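Local coordinates for shikimate dehydrogenase (NADP(+)) (Thermus thermophilus, PDB 2D5C), which catalyses the reversible NADPH-linked reduction of 3-dehydroshikimate to shikimate, a step of chorismate biosynthesis, and works as a homodimer, at residues G252-E255 / A256-A260; P165-K168 / A169-A172. All coordinates share one frame; numbering follows the deposited sequence.

Interaction 1. Residues G252-E255 / A256-A260; sequences GMEE and AARRA. With SO4 (sulfate ion), chain D.
Glu254 and Arg258, one helical turn apart, form the shorter of two salt bridges in residues 252-260: OE2 of Glu254 lies 2.7 Å from NH2 of Arg258. The two side chains run alongside each other in the same direction, yet the carboxylate and guanidinium planes are 66° apart, and the hydrogen bond within this salt bridge is bent and weak. Both side chains leave the helix with CG trans to the backbone N (chi1 -167° in Glu254, -168° in Arg258), and the bend at chi3 of Arg258 turns its guanidinium to the carboxylate. The same NH2 serves a second anion, a sulfate probably from the crystallisation liquor, whose O1 sits at the guanidinium edge, in plane, 3.2 Å from NH2 on a straighter bond. That sulfate is also bound by the backbone N of Thr227.

Glu255 meets Arg259 differently. The side chains cross nearly at right angles, and OE2 of Glu255 lies 3.9 Å from NE of Arg259, well out of the guanidinium plane; this long bridge is one of charge alone. The carboxylate of Glu255 instead rests against the arginine's aliphatic part, with OE2 3.2 Å from CG of Arg259, while CG of Glu255 lies over one guanidinium face, offset toward its rim.

Such i to i+4 pairs are a regular feature of alpha-helices, here the C-terminal helix 250-260. The backbone repeats the same spacing, with Arg258 N bonded to Glu254 O at 3.0 Å.

Apolar contacts join this helix to its neighbours: Met253 and Ala257 pack on Met19 of helix 16-26, Glu254 rests on Pro230 and Ala233 of helix 229-244, and Ala257 also touches Leu15, a shikimate-binding residue.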
ATOM      1  N   GLY A 252       7.815 -12.716  18.845  1.00 34.73           N
ATOM      2  CA  GLY A 252       6.939 -13.850  18.629  1.00 32.30           C
ATOM      3  C   GLY A 252       7.235 -14.489  17.287  1.00 34.76           C
ATOM      4  O   GLY A 252       7.235 -15.709  17.145  1.00 28.95           O
ATOM      5  N   MET A 253       7.486 -13.657  16.281  1.00 30.57           N
ATOM      6  CA  MET A 253       7.801 -14.175  14.968  1.00 26.73           C
ATOM      7  C   MET A 253       9.160 -14.876  14.978  1.00 25.60           C
ATOM      8  O   MET A 253       9.362 -15.856  14.266  1.00 31.64           O
ATOM      9  CB  MET A 253       7.787 -13.037  13.940  1.00 29.62           C
ATOM     10  CG  MET A 253       6.381 -12.495  13.705  1.00 25.39           C
ATOM     11  SD  MET A 253       6.319 -11.103  12.539  1.00 28.78           S
ATOM     12  CE  MET A 253       6.820 -11.942  11.055  1.00 27.94           C
ATOM     13  N   GLU A 254      10.086 -14.379  15.788  1.00 28.44           N
ATOM     14  CA  GLU A 254      11.413 -14.985  15.853  1.00 27.12           C
ATOM     15  C   GLU A 254      11.267 -16.386  16.432  1.00 33.67           C
ATOM     16  O   GLU A 254      11.799 -17.358  15.888  1.00 28.84           O
ATOM     17  CB  GLU A 254      12.343 -14.164  16.742  1.00 34.99           C
ATOM     18  CG  GLU A 254      13.807 -14.553  16.598  1.00 29.60           C
ATOM     19  CD  GLU A 254      14.679 -13.924  17.658  1.00 38.94           C
ATOM     20  OE1 GLU A 254      14.485 -12.726  17.960  1.00 41.31           O
ATOM     21  OE2 GLU A 254      15.566 -14.628  18.183  1.00 41.20           O
ATOM     22  N   GLU A 255      10.522 -16.473  17.528  1.00 32.12           N
ATOM     23  CA  GLU A 255      10.279 -17.744  18.199  1.00 37.35           C
ATOM     24  C   GLU A 255       9.637 -18.751  17.254  1.00 39.90           C
ATOM     25  O   GLU A 255       9.970 -19.935  17.272  1.00 36.76           O
ATOM     26  CB  GLU A 255       9.379 -17.522  19.416  1.00 42.86           C
ATOM     27  CG  GLU A 255       9.055 -18.785  20.197  1.00 54.97           C
ATOM     28  CD  GLU A 255      10.291 -19.608  20.506  1.00 63.10           C
ATOM     29  OE1 GLU A 255      11.320 -19.012  20.896  1.00 67.89           O
ATOM     30  OE2 GLU A 255      10.232 -20.850  20.368  1.00 63.78           O
ATOM     31  N   ALA A 256       8.727 -18.270  16.411  1.00 39.21           N
ATOM     32  CA  ALA A 256       8.036 -19.121  15.454  1.00 36.63           C
ATOM     33  C   ALA A 256       8.981 -19.675  14.387  1.00 39.63           C
ATOM     34  O   ALA A 256       8.823 -20.810  13.938  1.00 38.81           O
ATOM     35  CB  ALA A 256       6.901 -18.337  14.790  1.00 40.62           C
ATOM     36  N   ALA A 257       9.954 -18.871  13.971  1.00 34.58           N
ATOM     37  CA  ALA A 257      10.900 -19.317  12.950  1.00 33.11           C
ATOM     38  C   ALA A 257      11.862 -20.326  13.554  1.00 38.63           C
ATOM     39  O   ALA A 257      12.276 -21.288  12.899  1.00 36.19           O
ATOM     40  CB  ALA A 257      11.680 -18.130  12.393  1.00 35.84           C
ATOM     41  N   ARG A 258      12.208 -20.092  14.814  1.00 35.62           N
ATOM     42  CA  ARG A 258      13.130 -20.953  15.533  1.00 42.69           C
ATOM     43  C   ARG A 258      12.538 -22.360  15.604  1.00 44.78           C
ATOM     44  O   ARG A 258      13.218 -23.350  15.336  1.00 44.74           O
ATOM     45  CB  ARG A 258      13.362 -20.386  16.939  1.00 38.60           C
ATOM     46  CG  ARG A 258      14.524 -21.014  17.693  1.00 47.40           C
ATOM     47  CD  ARG A 258      14.697 -20.388  19.077  1.00 47.38           C
ATOM     48  NE  ARG A 258      15.056 -18.970  19.021  1.00 53.54           N
ATOM     49  CZ  ARG A 258      16.208 -18.502  18.547  1.00 53.34           C
ATOM     50  NH1 ARG A 258      17.128 -19.334  18.077  1.00 54.86           N
ATOM     51  NH2 ARG A 258      16.443 -17.199  18.549  1.00 54.87           N
ATOM     52  N   ARG A 259      11.258 -22.440  15.943  1.00 45.96           N
ATOM     53  CA  ARG A 259      10.587 -23.726  16.052  1.00 48.16           C
ATOM     54  C   ARG A 259      10.360 -24.376  14.695  1.00 46.86           C
ATOM     55  O   ARG A 259      10.165 -25.587  14.606  1.00 50.78           O
ATOM     56  CB  ARG A 259       9.257 -23.549  16.781  1.00 50.37           C
ATOM     57  CG  ARG A 259       9.418 -22.963  18.173  1.00 54.78           C
ATOM     58  CD  ARG A 259       8.074 -22.676  18.831  1.00 64.58           C
ATOM     59  NE  ARG A 259       7.232 -21.812  18.008  1.00 70.28           N
ATOM     60  CZ  ARG A 259       6.112 -21.236  18.432  1.00 73.60           C
ATOM     61  NH1 ARG A 259       5.694 -21.428  19.677  1.00 76.31           N
ATOM     62  NH2 ARG A 259       5.405 -20.471  17.611  1.00 76.16           N
ATOM     63  N   ALA A 260      10.405 -23.575  13.637  1.00 49.55           N
ATOM     64  CA  ALA A 260      10.183 -24.082  12.287  1.00 52.26           C
ATOM     65  C   ALA A 260      11.408 -24.694  11.604  1.00 55.46           C
ATOM     66  O   ALA A 260      11.258 -25.441  10.635  1.00 53.10           O
ATOM     67  CB  ALA A 260       9.597 -22.976  11.409  1.00 51.20           C
TER
HETATM   68  S   SO4 D1403      20.392 -15.037  18.985  1.00 56.46           S
HETATM   69  O1  SO4 D1403      19.261 -15.743  18.056  1.00 49.75           O
HETATM   70  O2  SO4 D1403      19.658 -14.131  19.844  1.00 54.68           O
HETATM   71  O3  SO4 D1403      21.057 -15.947  19.653  1.00 58.64           O
HETATM   72  O4  SO4 D1403      21.162 -14.271  18.038  1.00 51.20           O

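Interaction 2. Residues P165-K168 / A169-A172; sequences PLEK and AREA
Lys168 NZ and Glu171 OE1 form a short salt bridge, 2.6 Å, across one turn of a 3-10 helix in the connection between strands 162-163 and 174-177 of the Rossmann-type NADP-binding domain. The lysine curls to make it: bends at chi2 (-73°) and chi3 (-66°) fold the chain back, carrying CE to 3.5 Å from OE1 of Glu171. The ammonium group comes from above the carboxylate plane, 47° out of it, while the glutamate reaches over with an extended chain.

Arg170 reaches the other way along the sequence, back to Glu167. Its NE approaches the backbone O of Glu167 at 3.3 Å in a weak hydrogen bond, and the face of its guanidinium lies against CB of Glu167, with NH2 3.8 Å from that carbon.

Backbone bonds with i to i+3 spacing position these side chains, as the 3-10 helix requires: Ala169 N to Leu166 O, Arg170 N to Glu167 O and Glu171 N to Lys168 O. Glu167 O thus accepts both the backbone N of Arg170 and, weakly, its NE.

Further out, Leu166 and Ala169 pack on Leu122 and Leu120 of strand 119-122, respectively. Trp143 of strand 142-145 touches both members of the ion pair. The methyl carbon CB of Ala169 lies 3.3 Å from Leu166 O.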
ATOM      1  N   PRO A 165      40.244  -4.508   1.445  1.00 24.29           N
ATOM      2  CA  PRO A 165      40.668  -5.870   1.137  1.00 25.35           C
ATOM      3  C   PRO A 165      40.219  -6.652   2.367  1.00 27.00           C
ATOM      4  O   PRO A 165      40.071  -6.069   3.446  1.00 26.02           O
ATOM      5  CB  PRO A 165      42.180  -5.742   1.003  1.00 28.65           C
ATOM      6  CG  PRO A 165      42.515  -4.595   1.897  1.00 27.30           C
ATOM      7  CD  PRO A 165      41.403  -3.617   1.613  1.00 24.51           C
ATOM      8  N   LEU A 166      40.012  -7.954   2.217  1.00 26.96           N
ATOM      9  CA  LEU A 166      39.513  -8.786   3.303  1.00 23.59           C
ATOM     10  C   LEU A 166      40.264  -8.780   4.638  1.00 26.28           C
ATOM     11  O   LEU A 166      39.639  -8.939   5.692  1.00 29.46           O
ATOM     12  CB  LEU A 166      39.365 -10.226   2.818  1.00 27.79           C
ATOM     13  CG  LEU A 166      38.585 -11.168   3.733  1.00 20.27           C
ATOM     14  CD1 LEU A 166      37.144 -10.692   3.869  1.00 29.87           C
ATOM     15  CD2 LEU A 166      38.612 -12.574   3.146  1.00 25.71           C
ATOM     16  N   GLU A 167      41.580  -8.586   4.612  1.00 25.98           N
ATOM     17  CA  GLU A 167      42.350  -8.610   5.862  1.00 25.82           C
ATOM     18  C   GLU A 167      42.035  -7.461   6.815  1.00 27.14           C
ATOM     19  O   GLU A 167      42.399  -7.504   7.989  1.00 28.27           O
ATOM     20  CB  GLU A 167      43.858  -8.673   5.583  1.00 28.50           C
ATOM     21  CG  GLU A 167      44.507  -7.394   5.071  1.00 27.34           C
ATOM     22  CD  GLU A 167      44.638  -7.343   3.560  1.00 32.03           C
ATOM     23  OE1 GLU A 167      45.378  -6.465   3.066  1.00 35.86           O
ATOM     24  OE2 GLU A 167      44.004  -8.167   2.864  1.00 40.12           O
ATOM     25  N   LYS A 168      41.336  -6.446   6.322  1.00 29.30           N
ATOM     26  CA  LYS A 168      40.962  -5.323   7.172  1.00 25.82           C
ATOM     27  C   LYS A 168      39.912  -5.773   8.180  1.00 24.92           C
ATOM     28  O   LYS A 168      39.563  -5.022   9.093  1.00 26.22           O
ATOM     29  CB  LYS A 168      40.415  -4.178   6.325  1.00 26.39           C
ATOM     30  CG  LYS A 168      41.498  -3.387   5.609  1.00 33.64           C
ATOM     31  CD  LYS A 168      42.267  -2.504   6.584  1.00 41.87           C
ATOM     32  CE  LYS A 168      41.367  -1.416   7.158  1.00 47.70           C
ATOM     33  NZ  LYS A 168      42.122  -0.460   8.015  1.00 54.74           N
ATOM     34  N   ALA A 169      39.406  -6.996   8.020  1.00 21.20           N
ATOM     35  CA  ALA A 169      38.399  -7.510   8.946  1.00 21.45           C
ATOM     36  C   ALA A 169      38.970  -7.548  10.371  1.00 25.49           C
ATOM     37  O   ALA A 169      38.229  -7.488  11.346  1.00 23.97           O
ATOM     38  CB  ALA A 169      37.949  -8.928   8.524  1.00 24.93           C
ATOM     39  N   ARG A 170      40.291  -7.649  10.481  1.00 24.24           N
ATOM     40  CA  ARG A 170      40.934  -7.699  11.799  1.00 26.61           C
ATOM     41  C   ARG A 170      40.797  -6.382  12.541  1.00 30.26           C
ATOM     42  O   ARG A 170      40.949  -6.338  13.767  1.00 30.38           O
ATOM     43  CB  ARG A 170      42.418  -8.056  11.655  1.00 30.10           C
ATOM     44  CG  ARG A 170      42.661  -9.482  11.178  1.00 34.13           C
ATOM     45  CD  ARG A 170      44.133  -9.747  10.865  1.00 44.44           C
ATOM     46  NE  ARG A 170      44.687  -8.761   9.937  1.00 51.51           N
ATOM     47  CZ  ARG A 170      45.801  -8.936   9.233  1.00 56.75           C
ATOM     48  NH1 ARG A 170      46.486 -10.067   9.341  1.00 62.25           N
ATOM     49  NH2 ARG A 170      46.240  -7.975   8.427  1.00 56.68           N
ATOM     50  N   GLU A 171      40.501  -5.313  11.805  1.00 28.01           N
ATOM     51  CA  GLU A 171      40.352  -3.990  12.404  1.00 30.05           C
ATOM     52  C   GLU A 171      38.903  -3.533  12.550  1.00 30.92           C
ATOM     53  O   GLU A 171      38.641  -2.435  13.041  1.00 29.37           O
ATOM     54  CB  GLU A 171      41.124  -2.962  11.582  1.00 34.36           C
ATOM     55  CG  GLU A 171      42.611  -3.237  11.529  1.00 44.10           C
ATOM     56  CD  GLU A 171      43.281  -2.548  10.365  1.00 53.68           C
ATOM     57  OE1 GLU A 171      43.091  -1.324  10.212  1.00 57.41           O
ATOM     58  OE2 GLU A 171      44.001  -3.232   9.606  1.00 58.33           O
ATOM     59  N   ALA A 172      37.960  -4.362  12.126  1.00 22.85           N
ATOM     60  CA  ALA A 172      36.551  -4.002  12.238  1.00 24.60           C
ATOM     61  C   ALA A 172      36.066  -4.301  13.650  1.00 27.29           C
ATOM     62  O   ALA A 172      36.628  -5.164  14.328  1.00 27.93           O
ATOM     63  CB  ALA A 172      35.724  -4.798  11.234  1.00 26.76           C
TER

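Interactions 1 and 2 both join neighbouring turns of one helical segment, but in separate parts of the enzyme, their centres about 33 Å apart. Residues 252-260 belong to an alpha-helix packed against helices 16-26 and 229-244, with apolar residues near the shikimate site; residues 165-172 form a 3-10 turn beside the parallel sheet of the nucleotide-binding domain. Each combines buried small or apolar residues with more accessible charged ones. The pairings follow the helix type: carboxylate-arginine pairs are spaced i to i+4 in interaction 1, with one arginine also bound to sulfate, whereas a lysine-glutamate pair and an arginine folded onto a backbone carbonyl are spaced i to i+3 in interaction 2.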